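Local coordinates for protein acyl-coenzyme A oxidase (Caenorhabditis elegans, PDB 5K3J) that catalyses the FAD-dependent first step of peroxisomal beta-oxidation, desaturating the CoA esters of ascaroside pheromones that carry a five-carbon omega side chain, at residues I360-Q365 with A379-L384; D91-S96 with M289-S294; G462-Y467 with R528-L533. All coordinates share one frame; numbering follows the deposited sequence.

In the fold
The three contacts illustrate how a mostly helical enzyme builds ligand sites at the junctions of its helices. Along the chain they come in series, contact 2 closing first, then contact 1, then contact 3. Contacts 1 and 2 have centres about 13 Å apart and touch: Tyr363, on helix 343-363, lies against helix 287-315, its CE2 3.4 Å from Lys291 CB, and both contacts reach the ascaroside-CoA. Contact 3 lies about 14 Å from contact 1 and about 24 Å from contact 2, between centres, and includes Arg528 of helix 520-543, which binds an ATP shared with the second subunit. Substrate and nucleotide sites thus grow from neighbouring parts of one helical framework.

Contact 1. Residues I360-Q365 with A379-L384; sequences IHLYSQ and ADLHAL. With 6QA (~{S}-[2-[3-[[(2~{R})-4-[[[(2~{R},3~{S},4~{R},5~{R})-5-(6-aminopurin-9-yl)-4-oxidanyl-3-phosphonooxy-oxolan-2-yl]methoxy-oxidanyl-phosphoryl]oxy-oxidanyl-phosphoryl]oxy-3,3-dimethyl-2-oxidanyl-butanoyl]amino]propanoylamino]ethyl] 5-[(2~{R},3~{R},5~{R},6~{S})-6-methyl-3,5-bis(oxidanyl)oxan-2-yl]oxypentanethioate), chain E.
A helical hairpin of the C-alpha1 region closes here, where Leu362 and Tyr363 of helix 343-363 meet Leu381 in the first turn of helix 379-405. The two helices run in roughly opposite directions, joined by a connection without helix or strand. Leu381 does the work on its side through both branches. Its CD1 reaches Leu362 CD1 at 3.4 Å, methyl to methyl, the two side chains crossing at a slant. Its CD2 turns instead to Tyr363, lying 3.6 Å from Tyr363 CA and 3.8 Å from Tyr363 CD1, and it comes in near the plane of the ring, at its edge. CG of Leu381 sits opposite the backbone N (chi1 172°), which carries the fork across to the other helix. The interface is wholly apolar, with no hydrogen bond passing between the segments. Tyr363 keeps its polar end out of it: its ring leans over helix 287-315, and the hydroxyl is hydrogen-bonded to Ser287. In the acyl-CoA oxidase fold this hairpin belongs to the helical part that flanks the substrate site. His382, one place after Leu381, projects from a different side of the helix into the ligand pocket, where one face of its imidazole lies over a face of the adenine of the bound ascaroside-CoA, the planes about 25° apart and offset. Adenine atom C44 stands 3.6 Å above the imidazole plane, displaced toward its rim, and the exocyclic N45 is 3.2 Å from His382 ND1. The rotation of the imidazole is held from its far nitrogen, as NE2 is hydrogen-bonded to Gln441 of helix 435-450.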
# COMPACT_ATOMS: atom_id res chain seq x y z
N ILE A 360 19.41 3.38 18.09
CA ILE A 360 20.04 2.07 18.17
C ILE A 360 21.09 2.06 19.28
O ILE A 360 21.18 1.12 20.06
CB ILE A 360 20.71 1.67 16.83
CG1 ILE A 360 19.66 1.11 15.86
CG2 ILE A 360 21.80 0.63 17.05
CD1 ILE A 360 20.20 0.88 14.46
N HIS A 361 21.86 3.14 19.36
CA HIS A 361 22.99 3.18 20.27
C HIS A 361 22.58 3.39 21.72
O HIS A 361 23.11 2.74 22.62
CB HIS A 361 23.99 4.27 19.85
CG HIS A 361 25.41 3.93 20.14
ND1 HIS A 361 26.05 4.30 21.30
CD2 HIS A 361 26.32 3.23 19.41
CE1 HIS A 361 27.30 3.85 21.28
NE2 HIS A 361 27.48 3.20 20.14
N LEU A 362 21.62 4.29 21.97
CA LEU A 362 21.21 4.53 23.35
C LEU A 362 20.29 3.43 23.85
O LEU A 362 20.06 3.32 25.05
CB LEU A 362 20.54 5.91 23.52
CG LEU A 362 19.50 6.51 22.57
CD1 LEU A 362 18.30 5.62 22.43
CD2 LEU A 362 19.08 7.89 23.07
N TYR A 363 19.77 2.59 22.96
CA TYR A 363 19.06 1.41 23.45
C TYR A 363 20.04 0.44 24.06
O TYR A 363 19.87 -0.02 25.18
CB TYR A 363 18.28 0.70 22.35
CG TYR A 363 17.81 -0.66 22.84
CD1 TYR A 363 16.78 -0.76 23.77
CD2 TYR A 363 18.42 -1.83 22.41
CE1 TYR A 363 16.36 -1.99 24.24
CE2 TYR A 363 18.02 -3.06 22.88
CZ TYR A 363 16.98 -3.13 23.79
OH TYR A 363 16.56 -4.36 24.26
N SER A 364 21.08 0.11 23.29
CA SER A 364 22.08 -0.86 23.71
C SER A 364 22.98 -0.29 24.80
O SER A 364 23.87 -0.99 25.30
CB SER A 364 22.91 -1.33 22.52
OG SER A 364 23.61 -0.25 21.92
N GLN A 365 22.76 0.96 25.17
CA GLN A 365 23.45 1.55 26.31
C GLN A 365 22.52 1.73 27.50
O GLN A 365 22.93 1.58 28.65
CB GLN A 365 24.08 2.89 25.93
CG GLN A 365 25.47 2.73 25.36
CD GLN A 365 26.37 1.87 26.22
OE1 GLN A 365 26.34 1.94 27.45
NE2 GLN A 365 27.19 1.04 25.58
N ALA A 379 11.85 4.53 30.31
CA ALA A 379 10.57 5.10 29.92
C ALA A 379 10.73 6.15 28.83
O ALA A 379 9.88 6.27 27.94
CB ALA A 379 9.87 5.69 31.14
N ASP A 380 11.81 6.92 28.90
CA ASP A 380 12.05 7.98 27.93
C ASP A 380 12.39 7.43 26.55
O ASP A 380 12.10 8.06 25.53
CB ASP A 380 13.17 8.90 28.41
CG ASP A 380 12.78 9.70 29.63
OD1 ASP A 380 12.19 9.11 30.56
OD2 ASP A 380 13.05 10.92 29.66
N LEU A 381 13.01 6.26 26.52
CA LEU A 381 13.35 5.62 25.26
C LEU A 381 12.14 4.92 24.66
O LEU A 381 11.90 5.01 23.45
CB LEU A 381 14.50 4.62 25.43
CG LEU A 381 14.78 3.78 24.19
CD1 LEU A 381 15.05 4.68 22.99
CD2 LEU A 381 15.95 2.84 24.42
N HIS A 382 11.38 4.23 25.51
CA HIS A 382 10.19 3.51 25.06
C HIS A 382 9.24 4.41 24.28
O HIS A 382 8.76 4.04 23.20
CB HIS A 382 9.44 2.91 26.25
CG HIS A 382 8.03 2.52 25.94
ND1 HIS A 382 7.70 1.38 25.24
CD2 HIS A 382 6.85 3.15 26.21
CE1 HIS A 382 6.39 1.31 25.11
NE2 HIS A 382 5.85 2.37 25.68
N ALA A 383 8.97 5.59 24.83
CA ALA A 383 8.01 6.50 24.23
C ALA A 383 8.53 7.14 22.95
O ALA A 383 7.76 7.34 22.01
CB ALA A 383 7.63 7.57 25.22
N LEU A 384 9.82 7.46 22.92
CA LEU A 384 10.43 8.00 21.71
C LEU A 384 10.29 7.01 20.56
O LEU A 384 9.79 7.34 19.49
CB LEU A 384 11.90 8.34 21.94
CG LEU A 384 12.62 8.81 20.67
CD1 LEU A 384 11.93 10.03 20.07
CD2 LEU A 384 14.10 9.09 20.93
P26 6QA E . 0.46 -3.30 29.08
P29 6QA E . -0.02 -1.57 31.51
P50 6QA E . 1.19 5.34 31.74
O01 6QA E . 11.47 -5.96 10.63
C02 6QA E . 11.72 -6.65 11.87
C03 6QA E . 10.62 -7.72 11.89
O04 6QA E . 10.50 -8.30 13.10
C05 6QA E . 9.79 -7.57 14.05
C06 6QA E . 8.58 -8.43 14.51
C07 6QA E . 8.29 -8.08 15.99
C08 6QA E . 7.56 -9.26 16.63
C09 6QA E . 6.26 -8.84 17.18
S10 6QA E . 5.99 -9.34 18.95
C11 6QA E . 5.49 -7.98 20.04
C12 6QA E . 4.98 -6.75 19.35
N13 6QA E . 3.75 -6.39 19.95
C14 6QA E . 3.59 -5.15 20.67
C15 6QA E . 2.20 -4.78 21.31
C16 6QA E . 2.44 -4.55 22.84
N17 6QA E . 1.76 -3.33 23.32
C18 6QA E . 1.43 -3.25 24.75
C19 6QA E . 0.73 -2.00 25.28
O20 6QA E . 0.37 -1.18 24.19
C21 6QA E . 1.65 -1.20 26.24
C22 6QA E . 0.69 -0.05 26.79
C23 6QA E . 2.89 -0.67 25.45
C24 6QA E . 2.18 -1.97 27.44
O25 6QA E . 1.27 -1.94 28.56
O27 6QA E . -0.50 -3.87 28.03
O28 6QA E . -0.41 -2.81 30.47
O30 6QA E . 0.43 -2.21 32.83
O31 6QA E . 1.17 -0.60 30.81
C32 6QA E . 1.00 0.75 30.63
C33 6QA E . 1.86 1.48 31.74
O34 6QA E . 3.00 0.92 31.87
C35 6QA E . 4.17 1.94 31.39
N36 6QA E . 4.99 1.27 30.37
C37 6QA E . 4.53 0.54 29.34
N38 6QA E . 5.53 0.06 28.61
C39 6QA E . 6.70 0.47 29.18
C40 6QA E . 6.37 1.24 30.30
N41 6QA E . 7.36 1.78 31.05
C42 6QA E . 8.63 1.58 30.72
N43 6QA E . 9.00 0.84 29.65
C44 6QA E . 8.08 0.28 28.86
N45 6QA E . 8.47 -0.52 27.70
C46 6QA E . 3.61 3.02 30.94
O47 6QA E . 4.18 4.23 31.62
C48 6QA E . 2.12 2.92 31.26
O49 6QA E . 1.74 3.83 32.25
O51 6QA E . -0.24 5.49 32.13
O52 6QA E . 1.34 5.47 30.21
O53 6QA E . 2.04 6.41 32.37
O54 6QA E . -1.24 -0.72 31.75
O55 6QA E . 1.46 -4.37 29.48
O56 6QA E . 1.69 -4.16 25.48
O57 6QA E . 4.48 -4.38 20.79
O58 6QA E . 5.49 -8.25 16.43
O59 6QA E . 10.91 -8.78 10.93
C60 6QA E . 12.19 -9.39 11.16
C61 6QA E . 12.23 -10.50 10.13
C62 6QA E . 13.33 -8.34 11.05
C63 6QA E . 13.10 -7.18 11.92
O64 6QA E . 14.60 -8.97 11.44

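Contact 2. Residues D91-S96 with M289-S294; sequences DNEEES and MVKIRS. With 6QA (~{S}-[2-[3-[[(2~{R})-4-[[[(2~{R},3~{S},4~{R},5~{R})-5-(6-aminopurin-9-yl)-4-oxidanyl-3-phosphonooxy-oxolan-2-yl]methoxy-oxidanyl-phosphoryl]oxy-oxidanyl-phosphoryl]oxy-3,3-dimethyl-2-oxidanyl-butanoyl]amino]propanoylamino]ethyl] 5-[(2~{R},3~{R},5~{R},6~{S})-6-methyl-3,5-bis(oxidanyl)oxan-2-yl]oxypentanethioate), chain E.
Lys291 NZ donates to Glu93 OE2 at 3.2 Å, forming a salt bridge that is the sole direct link between these two segments. The ammonium approaches on the syn side of OE2, the side of the other carboxylate oxygen, and OE1 lies somewhat farther off at 3.6 Å from NZ. Glu93 and Lys291 reach for each other from opposite directions, their CA atoms 12.8 Å apart. Glu93 covers its share with a fully stretched chain (chi1 -169°, chi2 -180°), whereas Lys291 bends at its last two torsions to bring NZ round to the carboxylate. Glu93 opens helix 93-103 of the N-terminal region, just after the N-cap residue Asn92, whose OD1 takes a weak capping bond from Glu94 N. Lys291 belongs to helix 287-315 of the C-alpha1 region, so the bridge joins two helical regions far apart in sequence. The other sides of helix 287-315 serve the substrate. Arg293, an experimentally established substrate-binding residue, extends its chain so that NH2 comes within 2.6 Å of the pantetheine carbonyl oxygen O57. Its NE is hydrogen-bonded to the backbone oxygen of Ala432, a residue changed in this structure. Met289 lies beside the same stretch of ligand, CG 3.6 Å from C11, while its CB lies over one face of the Arg293 guanidinium. Glu93 is exposed and its bond to the lysine is rather long, so the attraction is probably moderated by solvent; a carboxylate in a first helical turn would also be expected to interact favourably with the helix dipole.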
# COMPACT_ATOMS: atom_id res chain seq x y z
N ASP A 91 29.23 -12.65 15.33
CA ASP A 91 28.56 -11.89 16.38
C ASP A 91 28.64 -10.39 16.13
O ASP A 91 28.47 -9.58 17.04
CB ASP A 91 29.14 -12.25 17.75
CG ASP A 91 28.89 -13.69 18.11
OD1 ASP A 91 28.01 -14.32 17.48
OD2 ASP A 91 29.57 -14.21 19.03
N ASN A 92 28.91 -10.03 14.88
CA ASN A 92 28.83 -8.65 14.42
C ASN A 92 27.47 -8.44 13.75
O ASN A 92 27.28 -8.84 12.60
CB ASN A 92 29.97 -8.33 13.46
CG ASN A 92 30.06 -6.85 13.12
OD1 ASN A 92 29.12 -6.09 13.36
ND2 ASN A 92 31.18 -6.45 12.54
N GLU A 93 26.54 -7.82 14.46
CA GLU A 93 25.17 -7.73 13.97
C GLU A 93 25.07 -6.86 12.71
O GLU A 93 24.23 -7.13 11.85
CB GLU A 93 24.22 -7.18 15.04
CG GLU A 93 22.77 -7.33 14.62
CD GLU A 93 21.79 -6.81 15.65
OE1 GLU A 93 22.23 -6.26 16.68
OE2 GLU A 93 20.57 -6.94 15.41
N GLU A 94 25.91 -5.84 12.61
CA GLU A 94 25.92 -5.01 11.41
C GLU A 94 26.26 -5.83 10.17
O GLU A 94 25.60 -5.72 9.14
CB GLU A 94 26.91 -3.85 11.56
CG GLU A 94 26.36 -2.64 12.28
CD GLU A 94 27.17 -1.39 12.01
OE1 GLU A 94 28.37 -1.53 11.69
OE2 GLU A 94 26.61 -0.28 12.12
N GLU A 95 27.29 -6.66 10.28
CA GLU A 95 27.72 -7.48 9.15
C GLU A 95 26.72 -8.58 8.82
O GLU A 95 26.47 -8.87 7.65
CB GLU A 95 29.09 -8.10 9.42
CG GLU A 95 30.24 -7.10 9.33
CD GLU A 95 31.60 -7.79 9.34
OE1 GLU A 95 31.64 -9.03 9.43
OE2 GLU A 95 32.63 -7.08 9.26
N SER A 96 26.14 -9.19 9.86
CA SER A 96 25.21 -10.30 9.66
C SER A 96 23.94 -9.82 8.96
O SER A 96 23.37 -10.54 8.14
CB SER A 96 24.86 -10.96 10.99
OG SER A 96 24.33 -12.25 10.78
N MET A 289 11.07 -5.98 22.63
CA MET A 289 10.24 -5.16 21.76
C MET A 289 10.89 -3.82 21.45
O MET A 289 10.85 -3.35 20.31
CB MET A 289 8.87 -4.94 22.40
CG MET A 289 7.78 -5.83 21.85
SD MET A 289 6.58 -6.28 23.12
CE MET A 289 6.33 -4.70 23.93
N VAL A 290 11.49 -3.21 22.47
CA VAL A 290 12.12 -1.90 22.33
C VAL A 290 13.35 -1.96 21.43
O VAL A 290 13.67 -1.00 20.74
CB VAL A 290 12.48 -1.31 23.72
CG1 VAL A 290 13.26 0.00 23.59
CG2 VAL A 290 11.23 -1.10 24.54
N LYS A 291 14.03 -3.11 21.42
CA LYS A 291 15.17 -3.27 20.53
C LYS A 291 14.73 -3.16 19.08
O LYS A 291 15.37 -2.48 18.27
CB LYS A 291 15.88 -4.61 20.76
CG LYS A 291 17.16 -4.72 19.95
CD LYS A 291 17.69 -6.14 19.91
CE LYS A 291 18.02 -6.55 18.49
NZ LYS A 291 18.92 -5.58 17.81
N ILE A 292 13.62 -3.82 18.75
CA ILE A 292 13.06 -3.78 17.41
C ILE A 292 12.64 -2.36 17.04
O ILE A 292 13.06 -1.83 16.01
CB ILE A 292 11.83 -4.71 17.27
CG1 ILE A 292 12.24 -6.17 17.51
CG2 ILE A 292 11.19 -4.53 15.90
CD1 ILE A 292 13.31 -6.67 16.57
N ARG A 293 11.83 -1.74 17.90
CA ARG A 293 11.31 -0.39 17.66
C ARG A 293 12.42 0.64 17.48
O ARG A 293 12.34 1.51 16.62
CB ARG A 293 10.40 0.04 18.81
CG ARG A 293 9.09 -0.71 18.91
CD ARG A 293 8.37 -0.37 20.21
NE ARG A 293 7.12 -1.09 20.36
CZ ARG A 293 6.59 -1.45 21.53
NH1 ARG A 293 7.22 -1.15 22.66
NH2 ARG A 293 5.45 -2.11 21.56
N SER A 294 13.46 0.53 18.31
CA SER A 294 14.62 1.40 18.19
C SER A 294 15.32 1.19 16.85
O SER A 294 15.86 2.12 16.26
CB SER A 294 15.59 1.16 19.34
OG SER A 294 16.01 -0.20 19.38
P26 6QA E . 0.46 -3.30 29.08
P29 6QA E . -0.02 -1.57 31.51
P50 6QA E . 1.19 5.34 31.74
O01 6QA E . 11.47 -5.96 10.63
C02 6QA E . 11.72 -6.65 11.87
C03 6QA E . 10.62 -7.72 11.89
O04 6QA E . 10.50 -8.30 13.10
C05 6QA E . 9.79 -7.57 14.05
C06 6QA E . 8.58 -8.43 14.51
C07 6QA E . 8.29 -8.08 15.99
C08 6QA E . 7.56 -9.26 16.63
C09 6QA E . 6.26 -8.84 17.18
S10 6QA E . 5.99 -9.34 18.95
C11 6QA E . 5.49 -7.98 20.04
C12 6QA E . 4.98 -6.75 19.35
N13 6QA E . 3.75 -6.39 19.95
C14 6QA E . 3.59 -5.15 20.67
C15 6QA E . 2.20 -4.78 21.31
C16 6QA E . 2.44 -4.55 22.84
N17 6QA E . 1.76 -3.33 23.32
C18 6QA E . 1.43 -3.25 24.75
C19 6QA E . 0.73 -2.00 25.28
O20 6QA E . 0.37 -1.18 24.19
C21 6QA E . 1.65 -1.20 26.24
C22 6QA E . 0.69 -0.05 26.79
C23 6QA E . 2.89 -0.67 25.45
C24 6QA E . 2.18 -1.97 27.44
O25 6QA E . 1.27 -1.94 28.56
O27 6QA E . -0.50 -3.87 28.03
O28 6QA E . -0.41 -2.81 30.47
O30 6QA E . 0.43 -2.21 32.83
O31 6QA E . 1.17 -0.60 30.81
C32 6QA E . 1.00 0.75 30.63
C33 6QA E . 1.86 1.48 31.74
O34 6QA E . 3.00 0.92 31.87
C35 6QA E . 4.17 1.94 31.39
N36 6QA E . 4.99 1.27 30.37
C37 6QA E . 4.53 0.54 29.34
N38 6QA E . 5.53 0.06 28.61
C39 6QA E . 6.70 0.47 29.18
C40 6QA E . 6.37 1.24 30.30
N41 6QA E . 7.36 1.78 31.05
C42 6QA E . 8.63 1.58 30.72
N43 6QA E . 9.00 0.84 29.65
C44 6QA E . 8.08 0.28 28.86
N45 6QA E . 8.47 -0.52 27.70
C46 6QA E . 3.61 3.02 30.94
O47 6QA E . 4.18 4.23 31.62
C48 6QA E . 2.12 2.92 31.26
O49 6QA E . 1.74 3.83 32.25
O51 6QA E . -0.24 5.49 32.13
O52 6QA E . 1.34 5.47 30.21
O53 6QA E . 2.04 6.41 32.37
O54 6QA E . -1.24 -0.72 31.75
O55 6QA E . 1.46 -4.37 29.48
O56 6QA E . 1.69 -4.16 25.48
O57 6QA E . 4.48 -4.38 20.79
O58 6QA E . 5.49 -8.25 16.43
O59 6QA E . 10.91 -8.78 10.93
C60 6QA E . 12.19 -9.39 11.16
C61 6QA E . 12.23 -10.50 10.13
C62 6QA E . 13.33 -8.34 11.05
C63 6QA E . 13.10 -7.18 11.92
O64 6QA E . 14.60 -8.97 11.44

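Contact 3. Residues G462-Y467 with R528-L533; sequences GPVASY and RLHTRL. With ATP (adenosine-5'-triphosphate), chain D.
Helix 520-543 presents His530 and Leu533 to Tyr467 of the loop 462-467, and its opposite side to a bound nucleotide. The walk begins with Arg528, which faces away from the loop toward ATP. Its NH1 donates to the gamma-phosphate oxygen O1G at 2.8 Å, with a bent N-H...O angle of 137°. One face of the guanidinium lies against the phosphate chain, O3A standing 3.4 Å above its plane. The same ATP is hydrogen-bonded to His340 and Gln402 of the second subunit, so this helix takes part in a site shared across the dimer. Two residues on, His530 meets the loop. Its ND1 and the hydroxyl OH of Tyr467 lie 2.7 Å apart in a hydrogen bond that either could donate, and the two ring planes are inclined at 38°. At the edge of the imidazole, Val464 CG1 approaches NE2 to 3.5 Å. The loop follows helix 435-450, and His530 also touches Leu446 of that helix, which places the contact in the helical C-terminal half of the oxidase fold. Arg532 turns away again, to salt bridges with Glu566 and Asp569. Leu533 then returns to the loop: its CD2 sits over one face of the Tyr467 ring in a CH-pi contact, 3.7 Å from the centroid and 14° off the normal.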
# COMPACT_ATOMS: atom_id res chain seq x y z
N GLY A 462 13.66 15.20 30.34
CA GLY A 462 14.83 14.84 29.56
C GLY A 462 15.06 15.86 28.46
O GLY A 462 14.22 16.74 28.25
N PRO A 463 16.18 15.74 27.74
CA PRO A 463 16.53 16.69 26.67
C PRO A 463 15.55 16.61 25.50
O PRO A 463 15.31 17.61 24.82
CB PRO A 463 17.93 16.23 26.23
CG PRO A 463 18.41 15.33 27.33
CD PRO A 463 17.19 14.68 27.89
N VAL A 464 14.98 15.43 25.28
CA VAL A 464 14.02 15.23 24.21
C VAL A 464 12.73 16.00 24.50
O VAL A 464 12.10 16.56 23.60
CB VAL A 464 13.69 13.74 24.02
CG1 VAL A 464 12.79 13.54 22.80
CG2 VAL A 464 14.97 12.92 23.87
N ALA A 465 12.35 16.03 25.78
CA ALA A 465 11.11 16.69 26.19
C ALA A 465 11.32 18.16 26.55
O ALA A 465 10.36 18.93 26.57
CB ALA A 465 10.49 15.94 27.36
N SER A 466 12.57 18.51 26.83
CA SER A 466 12.98 19.85 27.26
C SER A 466 12.22 21.01 26.61
O SER A 466 11.76 21.92 27.30
CB SER A 466 14.47 20.05 26.99
OG SER A 466 14.76 21.41 26.74
N TYR A 467 12.09 20.96 25.29
CA TYR A 467 11.53 22.07 24.51
C TYR A 467 10.08 22.38 24.87
O TYR A 467 9.54 23.40 24.45
CB TYR A 467 11.62 21.76 23.01
CG TYR A 467 10.59 20.77 22.52
CD1 TYR A 467 10.80 19.40 22.63
CD2 TYR A 467 9.40 21.21 21.94
CE1 TYR A 467 9.85 18.50 22.18
CE2 TYR A 467 8.45 20.31 21.50
CZ TYR A 467 8.68 18.95 21.62
OH TYR A 467 7.74 18.06 21.17
N ARG A 528 2.89 12.45 16.57
CA ARG A 528 3.47 12.59 15.24
C ARG A 528 4.34 13.83 15.10
O ARG A 528 5.45 13.77 14.58
CB ARG A 528 2.37 12.60 14.17
CG ARG A 528 1.92 11.23 13.72
CD ARG A 528 0.97 11.30 12.53
NE ARG A 528 -0.44 11.24 12.93
CZ ARG A 528 -1.21 12.30 13.12
NH1 ARG A 528 -0.72 13.52 12.94
NH2 ARG A 528 -2.47 12.15 13.48
N LEU A 529 3.83 14.96 15.58
CA LEU A 529 4.58 16.21 15.53
C LEU A 529 5.89 16.11 16.31
O LEU A 529 6.93 16.56 15.83
CB LEU A 529 3.72 17.37 16.08
CG LEU A 529 2.58 17.81 15.17
CD1 LEU A 529 1.70 18.84 15.86
CD2 LEU A 529 3.14 18.37 13.87
N HIS A 530 5.84 15.49 17.49
CA HIS A 530 7.01 15.37 18.35
C HIS A 530 8.14 14.58 17.69
O HIS A 530 9.29 15.01 17.71
CB HIS A 530 6.61 14.71 19.68
CG HIS A 530 7.76 14.51 20.62
ND1 HIS A 530 8.03 15.37 21.66
CD2 HIS A 530 8.71 13.55 20.68
CE1 HIS A 530 9.09 14.95 22.32
NE2 HIS A 530 9.52 13.84 21.74
N THR A 531 7.81 13.43 17.10
CA THR A 531 8.82 12.57 16.49
C THR A 531 9.35 13.12 15.17
O THR A 531 10.48 12.82 14.78
CB THR A 531 8.28 11.15 16.20
OG1 THR A 531 7.66 11.13 14.90
CG2 THR A 531 7.30 10.73 17.25
N ARG A 532 8.53 13.89 14.48
CA ARG A 532 8.98 14.49 13.23
C ARG A 532 10.01 15.55 13.55
O ARG A 532 10.97 15.76 12.80
CB ARG A 532 7.81 15.09 12.45
CG ARG A 532 6.92 14.05 11.78
CD ARG A 532 6.69 14.38 10.32
NE ARG A 532 5.28 14.57 10.03
CZ ARG A 532 4.81 14.89 8.83
NH1 ARG A 532 5.65 15.07 7.81
NH2 ARG A 532 3.50 15.04 8.64
N LEU A 533 9.82 16.23 14.68
CA LEU A 533 10.80 17.18 15.18
C LEU A 533 12.11 16.47 15.46
O LEU A 533 13.18 16.96 15.10
CB LEU A 533 10.29 17.87 16.45
CG LEU A 533 11.30 18.59 17.34
CD1 LEU A 533 12.06 19.68 16.59
CD2 LEU A 533 10.62 19.17 18.57
PG ATP D . -2.08 15.51 10.63
O1G ATP D . -1.85 15.94 12.06
O2G ATP D . -3.50 15.71 10.14
O3G ATP D . -1.01 15.96 9.66
PB ATP D . -2.31 12.98 9.44
O1B ATP D . -1.06 12.34 8.89
O2B ATP D . -3.22 13.76 8.52
O3B ATP D . -1.90 13.91 10.69
PA ATP D . -4.70 12.12 10.56
O1A ATP D . -4.86 12.02 12.06
O2A ATP D . -5.14 13.37 9.84
O3A ATP D . -3.16 11.84 10.19
O5' ATP D . -5.44 10.86 9.89
C5' ATP D . -5.31 10.60 8.49
C4' ATP D . -5.20 9.10 8.32
O4' ATP D . -3.83 8.68 8.37
C3' ATP D . -5.93 8.41 9.45
O3' ATP D . -6.91 7.51 8.92
C2' ATP D . -4.87 7.65 10.22
O2' ATP D . -5.32 6.35 10.60
C1' ATP D . -3.70 7.56 9.25
N9 ATP D . -2.39 7.62 9.96
C8 ATP D . -1.80 8.73 10.43
N7 ATP D . -0.61 8.45 11.02
C5 ATP D . -0.42 7.12 10.93
C6 ATP D . 0.63 6.16 11.35
N6 ATP D . 1.74 6.58 12.00
N1 ATP D . 0.43 4.86 11.05
C2 ATP D . -0.67 4.44 10.40
N3 ATP D . -1.66 5.25 10.00
C4 ATP D . -1.60 6.58 10.22